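NADH kinase POS5 (Saccharomyces cerevisiae, PDB 3AFO) phosphorylates NADH, and less readily NAD(+), with ATP, supplying yeast mitochondria with the reductant NADPH. Local coordinates at the interface of chains A and B and the interface of chains A and C. Sequence-based numbering; all coordinates share one arbitrary frame. Chains: chain A/B/C, NADH kinase POS5.

Contact 1: the interface of chains A and B. Residues chain A 219, 274-277; chain B 251-253, 364-365, 368.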
loop_
_atom_site.group_PDB
_atom_site.type_symbol
_atom_site.label_atom_id
_atom_site.label_comp_id
_atom_site.label_asym_id
_atom_site.label_seq_id
_atom_site.Cartn_x
_atom_site.Cartn_y
_atom_site.Cartn_z
ATOM N N ILE A 219 -6.217 -22.232 7.071
ATOM C CA ILE A 219 -4.843 -22.659 6.860
ATOM C C ILE A 219 -4.544 -23.795 7.835
ATOM O O ILE A 219 -4.791 -23.668 9.034
ATOM C CB ILE A 219 -3.834 -21.492 7.041
ATOM C CG1 ILE A 219 -4.088 -20.411 5.977
ATOM C CG2 ILE A 219 -2.398 -22.005 6.922
ATOM C CD1 ILE A 219 -3.454 -19.048 6.279
ATOM N N LEU A 274 -0.164 -12.019 2.599
ATOM C CA LEU A 274 0.520 -13.029 3.417
ATOM C C LEU A 274 1.463 -13.876 2.579
ATOM O O LEU A 274 1.174 -14.165 1.410
ATOM C CB LEU A 274 -0.498 -13.974 4.087
ATOM C CG LEU A 274 -1.541 -13.419 5.061
ATOM C CD1 LEU A 274 -2.411 -14.581 5.590
ATOM C CD2 LEU A 274 -0.913 -12.601 6.225
ATOM N N ILE A 275 2.569 -14.294 3.189
ATOM C CA ILE A 275 3.498 -15.228 2.556
ATOM C C ILE A 275 3.527 -16.479 3.433
ATOM O O ILE A 275 3.904 -16.423 4.612
ATOM C CB ILE A 275 4.934 -14.648 2.413
ATOM C CG1 ILE A 275 4.944 -13.234 1.755
ATOM C CG2 ILE A 275 5.855 -15.639 1.684
ATOM C CD1 ILE A 275 4.571 -13.196 0.279
ATOM N N LEU A 276 3.089 -17.593 2.860
ATOM C CA LEU A 276 2.894 -18.834 3.613
ATOM C C LEU A 276 3.948 -19.862 3.219
ATOM O O LEU A 276 4.492 -19.774 2.121
ATOM C CB LEU A 276 1.483 -19.383 3.347
ATOM C CG LEU A 276 0.301 -18.421 3.488
ATOM C CD1 LEU A 276 -1.007 -19.113 3.049
ATOM C CD2 LEU A 276 0.175 -17.892 4.919
ATOM N N PRO A 277 4.251 -20.830 4.118
ATOM C CA PRO A 277 5.161 -21.930 3.831
ATOM C C PRO A 277 4.690 -22.749 2.640
ATOM O O PRO A 277 3.477 -22.897 2.434
ATOM C CB PRO A 277 5.045 -22.806 5.084
ATOM C CG PRO A 277 4.574 -21.924 6.119
ATOM C CD PRO A 277 3.661 -20.971 5.460
ATOM N N ILE B 251 3.224 -9.954 5.533
ATOM C CA ILE B 251 3.366 -10.794 6.711
ATOM C C ILE B 251 3.828 -12.180 6.262
ATOM O O ILE B 251 3.160 -12.848 5.471
ATOM C CB ILE B 251 2.057 -10.894 7.496
ATOM C CG1 ILE B 251 1.457 -9.500 7.733
ATOM C CG2 ILE B 251 2.295 -11.613 8.824
ATOM C CD1 ILE B 251 0.079 -9.531 8.383
ATOM N N VAL B 252 4.963 -12.616 6.800
ATOM C CA VAL B 252 5.614 -13.834 6.353
ATOM C C VAL B 252 5.686 -14.842 7.497
ATOM O O VAL B 252 6.335 -14.593 8.522
ATOM C CB VAL B 252 7.052 -13.550 5.833
ATOM C CG1 VAL B 252 7.699 -14.829 5.245
ATOM C CG2 VAL B 252 7.048 -12.437 4.803
ATOM N N SER B 253 5.016 -15.979 7.317
ATOM C CA SER B 253 5.090 -17.056 8.291
ATOM C C SER B 253 6.551 -17.383 8.640
ATOM O O SER B 253 7.414 -17.439 7.750
ATOM C CB SER B 253 4.397 -18.310 7.764
ATOM O OG SER B 253 4.889 -19.450 8.453
ATOM N N TRP B 364 1.058 -18.655 14.829
ATOM C CA TRP B 364 1.200 -17.547 13.901
ATOM C C TRP B 364 -0.158 -16.995 13.449
ATOM O O TRP B 364 -0.405 -15.807 13.595
ATOM C CB TRP B 364 2.089 -17.956 12.722
ATOM C CG TRP B 364 2.336 -16.866 11.768
ATOM C CD1 TRP B 364 3.128 -15.771 11.950
ATOM C CD2 TRP B 364 1.787 -16.757 10.455
ATOM N NE1 TRP B 364 3.105 -14.977 10.819
ATOM C CE2 TRP B 364 2.287 -15.564 9.888
ATOM C CE3 TRP B 364 0.921 -17.558 9.698
ATOM C CZ2 TRP B 364 1.948 -15.150 8.592
ATOM C CZ3 TRP B 364 0.576 -17.141 8.415
ATOM C CH2 TRP B 364 1.096 -15.955 7.873
ATOM N N ILE B 365 -1.034 -17.861 12.942
ATOM C CA ILE B 365 -2.417 -17.453 12.623
ATOM C C ILE B 365 -3.055 -16.686 13.778
ATOM O O ILE B 365 -3.569 -15.577 13.611
ATOM C CB ILE B 365 -3.348 -18.653 12.322
ATOM C CG1 ILE B 365 -2.798 -19.546 11.209
ATOM C CG2 ILE B 365 -4.786 -18.160 12.032
ATOM C CD1 ILE B 365 -2.410 -18.829 9.958
ATOM N N ILE B 368 -1.409 -13.154 14.471
ATOM C CA ILE B 368 -1.728 -12.060 13.536
ATOM C C ILE B 368 -3.189 -11.595 13.686
ATOM O O ILE B 368 -3.490 -10.406 13.588
ATOM C CB ILE B 368 -1.337 -12.377 12.069
ATOM C CG1 ILE B 368 -2.222 -13.475 11.463
ATOM C CG2 ILE B 368 0.171 -12.729 11.975
ATOM C CD1 ILE B 368 -2.038 -13.653 9.949
#
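A short parallel beta pairing between two subunits of the deposited assembly, strand 274-277 of chain A against strand 251-252 of chain B, joins A:Leu274 and A:Ile275 to B:Ile251 and B:Val252. Backbone bonds on both sides of A:Ile275 define the register: its N donates to B:Ile251 O at 2.8 Å, and its O accepts from B:Ser253 N at 3.0 Å. One residue of chain A is thus gripped through both its amide and its carbonyl.

Side chains alternate about this ladder. On one side A:Ile275 and B:Val252 lie alongside each other, pointing the same way. With B:Val252 CG1 anti to the backbone N (chi1 -175°), CG2 is left beside that N and meets A:Ile275 CG1 at 3.8 Å, while CG1 rests near CB and CG2 of the isoleucine. On the other side A:Leu274 runs parallel to B:Ile251, and its CD2 methyl touches B:Ile251 CB at 3.7 Å; the same methyl reaches the tip of B:Ile368.

Further along, A:Leu276 meets the indole of B:Trp364 at about a right angle, its CD2 methyl set 3.6 Å from CZ3 and almost equally near CH2 at the far end of the six-membered ring. The tryptophan's CG is anti to its backbone N (chi1 -177°), which carries the indole away from its helix toward the strand. Within chain B, B:Ser253 CA and B:Ile368 CG2 lie over opposite faces of the indole, both toward the rim, and should restrict its tilt. A:Ile219 and B:Ile365 extend the apolar seam, their CD1 methyls 3.8 Å apart, and A:Pro277 CD packs on B:Ser253 CB at 3.6 Å.

The interface is two-fold symmetric, repeating each contact with the chains exchanged, and is plausibly the biological one. In the fold, helix 363-370 of chain B lies beside the intersubunit strand pair and faces the end of strand 213-219 of chain A.

Contact 2: the interface of chains A and C. Residues chain A 205, 243, 246-247, 264-265; chain C 206, 230, 264-266.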
loop_
_atom_site.group_PDB
_atom_site.type_symbol
_atom_site.label_atom_id
_atom_site.label_comp_id
_atom_site.label_asym_id
_atom_site.label_seq_id
_atom_site.Cartn_x
_atom_site.Cartn_y
_atom_site.Cartn_z
ATOM N N HIS A 205 -12.945 -14.711 -7.941
ATOM C CA HIS A 205 -13.313 -13.334 -8.252
ATOM C C HIS A 205 -14.818 -13.225 -8.471
ATOM O O HIS A 205 -15.426 -14.148 -9.009
ATOM C CB HIS A 205 -12.560 -12.843 -9.487
ATOM C CG HIS A 205 -12.478 -11.351 -9.582
ATOM N ND1 HIS A 205 -13.546 -10.573 -9.970
ATOM C CD2 HIS A 205 -11.468 -10.493 -9.308
ATOM C CE1 HIS A 205 -13.197 -9.299 -9.934
ATOM N NE2 HIS A 205 -11.937 -9.224 -9.546
ATOM N N TYR A 243 -1.038 -11.411 -11.309
ATOM C CA TYR A 243 -2.208 -10.781 -10.652
ATOM C C TYR A 243 -1.897 -10.284 -9.226
ATOM O O TYR A 243 -2.314 -9.193 -8.826
ATOM C CB TYR A 243 -3.397 -11.764 -10.598
ATOM C CG TYR A 243 -4.795 -11.153 -10.550
ATOM C CD1 TYR A 243 -5.919 -11.959 -10.786
ATOM C CD2 TYR A 243 -5.005 -9.793 -10.289
ATOM C CE1 TYR A 243 -7.199 -11.445 -10.750
ATOM C CE2 TYR A 243 -6.306 -9.248 -10.258
ATOM C CZ TYR A 243 -7.393 -10.092 -10.491
ATOM O OH TYR A 243 -8.677 -9.603 -10.484
ATOM N N SER A 246 -0.380 -6.830 -9.176
ATOM C CA SER A 246 -1.395 -5.819 -9.450
ATOM C C SER A 246 -2.249 -5.516 -8.223
ATOM O O SER A 246 -2.695 -4.390 -8.043
ATOM C CB SER A 246 -2.302 -6.299 -10.577
ATOM O OG SER A 246 -1.527 -6.595 -11.720
ATOM N N ALA A 247 -2.486 -6.538 -7.404
ATOM C CA ALA A 247 -3.276 -6.425 -6.190
ATOM C C ALA A 247 -2.442 -5.947 -4.969
ATOM O O ALA A 247 -2.932 -5.944 -3.841
ATOM C CB ALA A 247 -3.959 -7.778 -5.900
ATOM N N ILE A 264 -7.871 -9.471 -3.239
ATOM C CA ILE A 264 -8.208 -8.649 -4.392
ATOM C C ILE A 264 -9.321 -7.683 -3.998
ATOM O O ILE A 264 -10.468 -8.094 -3.829
ATOM C CB ILE A 264 -8.640 -9.499 -5.638
ATOM C CG1 ILE A 264 -7.586 -10.568 -5.944
ATOM C CG2 ILE A 264 -8.867 -8.580 -6.857
ATOM C CD1 ILE A 264 -8.036 -11.645 -6.942
ATOM N N CYS A 265 -8.969 -6.398 -3.872
ATOM C CA CYS A 265 -9.908 -5.338 -3.455
ATOM C C CYS A 265 -10.781 -5.746 -2.254
ATOM O O CYS A 265 -12.011 -5.852 -2.355
ATOM C CB CYS A 265 -10.741 -4.856 -4.661
ATOM S SG CYS A 265 -9.700 -4.222 -6.002
ATOM N N ARG C 206 -13.216 -5.138 -16.006
ATOM C CA ARG C 206 -13.261 -6.295 -16.916
ATOM C C ARG C 206 -14.441 -7.242 -16.637
ATOM O O ARG C 206 -14.919 -7.943 -17.545
ATOM C CB ARG C 206 -11.921 -7.052 -16.922
ATOM C CG ARG C 206 -11.534 -7.692 -15.591
ATOM C CD ARG C 206 -10.203 -8.458 -15.676
ATOM N NE ARG C 206 -9.932 -9.139 -14.409
ATOM C CZ ARG C 206 -10.500 -10.286 -14.028
ATOM N NH1 ARG C 206 -11.365 -10.914 -14.827
ATOM N NH2 ARG C 206 -10.206 -10.813 -12.844
ATOM N N ASP C 230 -7.532 -4.429 -14.072
ATOM C CA ASP C 230 -8.913 -4.870 -13.851
ATOM C C ASP C 230 -9.880 -3.747 -14.208
ATOM O O ASP C 230 -10.968 -3.992 -14.728
ATOM C CB ASP C 230 -9.164 -5.239 -12.384
ATOM C CG ASP C 230 -8.792 -6.659 -12.063
ATOM O OD1 ASP C 230 -8.332 -7.381 -12.988
ATOM O OD2 ASP C 230 -8.977 -7.038 -10.882
ATOM N N ILE C 264 -7.872 0.014 -10.325
ATOM C CA ILE C 264 -8.318 -1.277 -9.798
ATOM C C ILE C 264 -7.386 -2.356 -10.364
ATOM O O ILE C 264 -7.465 -2.690 -11.550
ATOM C CB ILE C 264 -9.829 -1.569 -10.121
ATOM C CG1 ILE C 264 -10.710 -0.421 -9.636
ATOM C CG2 ILE C 264 -10.275 -2.871 -9.425
ATOM C CD1 ILE C 264 -12.211 -0.457 -10.139
ATOM N N CYS C 265 -6.471 -2.857 -9.522
ATOM C CA CYS C 265 -5.463 -3.859 -9.925
ATOM C C CYS C 265 -4.765 -3.563 -11.276
ATOM O O CYS C 265 -4.981 -4.272 -12.275
ATOM C CB CYS C 265 -6.062 -5.281 -9.891
ATOM S SG CYS C 265 -6.739 -5.731 -8.254
ATOM N N PRO C 266 -3.910 -2.514 -11.306
ATOM C CA PRO C 266 -3.249 -2.152 -12.552
ATOM C C PRO C 266 -1.968 -2.927 -12.801
ATOM O O PRO C 266 -1.250 -3.279 -11.833
ATOM C CB PRO C 266 -2.915 -0.677 -12.333
ATOM C CG PRO C 266 -2.615 -0.609 -10.881
ATOM C CD PRO C 266 -3.651 -1.516 -10.250
HETATM O O HOH W 1 -11.040 -6.628 -9.363
#
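A:Cys265 and C:Cys265 face each other at the centre of this two-fold symmetric interface, their SG atoms 4.0 Å apart, a packing contact and not a disulfide. Each sulfur also meets the CG2 methyl of the partner's Ile264, A:Cys265 SG lying 3.7 Å from C:Ile264 CG2, with the reciprocal pair at nearly the same separation. In both isoleucines CG1 lies beside the backbone N (chi1 -52° in A:Ile264), leaving CG2 anti to that N and directed at the opposing sulfur.

Moving outward, C:Cys265 pushes into chain A beside helix 243-246. Its CB sits in the plane of the A:Tyr243 ring, at the edge, 4.0 Å from CE2, and also abuts A:Ser246 CB, while its sulfur lies near A:Ala247. A:Ile264 CD1, from within chain A, lies over one face of the same tyrosine, toward the rim, so the ring is packed both over a face and along an edge. A:Ser246 OG adds a weak hydrogen bond to the carbonyl of C:Pro266.

At the polar rim, the A:Tyr243 hydroxyl donates to the carboxylate of C:Asp230, OH to OD2 2.6 Å, where OD2 accepts through its syn lone pair; phenol and carboxylate planes stand 83° apart. A:Tyr243 OH also accepts from C:Arg206 NH2 at 3.1 Å and lies in the guanidinium plane. C:Arg206 in turn forms a salt bridge within chain C from NE to C:Asp230 OD1, 2.8 Å, approaching from above the carboxylate plane. Arginine and aspartate thus hold each other in position to grip one phenol oxygen, where their opposite charges may largely offset each other.

C:Arg206 NH2 also stands over one face of the A:His205 imidazole in a cation-pi contact, offset toward the rim. At the edge of that ring, in its plane, A:His205 NE2 hydrogen-bonds to water 1 at 2.8 Å, and this water bridges to C:Asp230 OD2.

Contact 1 and contact 2 lie about 22 Å apart, measured between the centres of their C-alpha atoms, and share chain A but none of its residues. Through them one subunit meets two neighbours in the deposited assembly of four copies. The stretch 243-277 of each chain supplies both contacts in alternation, among other segments: 243-247 and 264-266 serve contact 2, while 251-253 and 274-277 serve contact 1. Because both interfaces are two-fold symmetric, every copy can use both sets, consistent with a four-copy assembly built from two kinds of two-fold contact, though the structure alone does not show that it forms in solution.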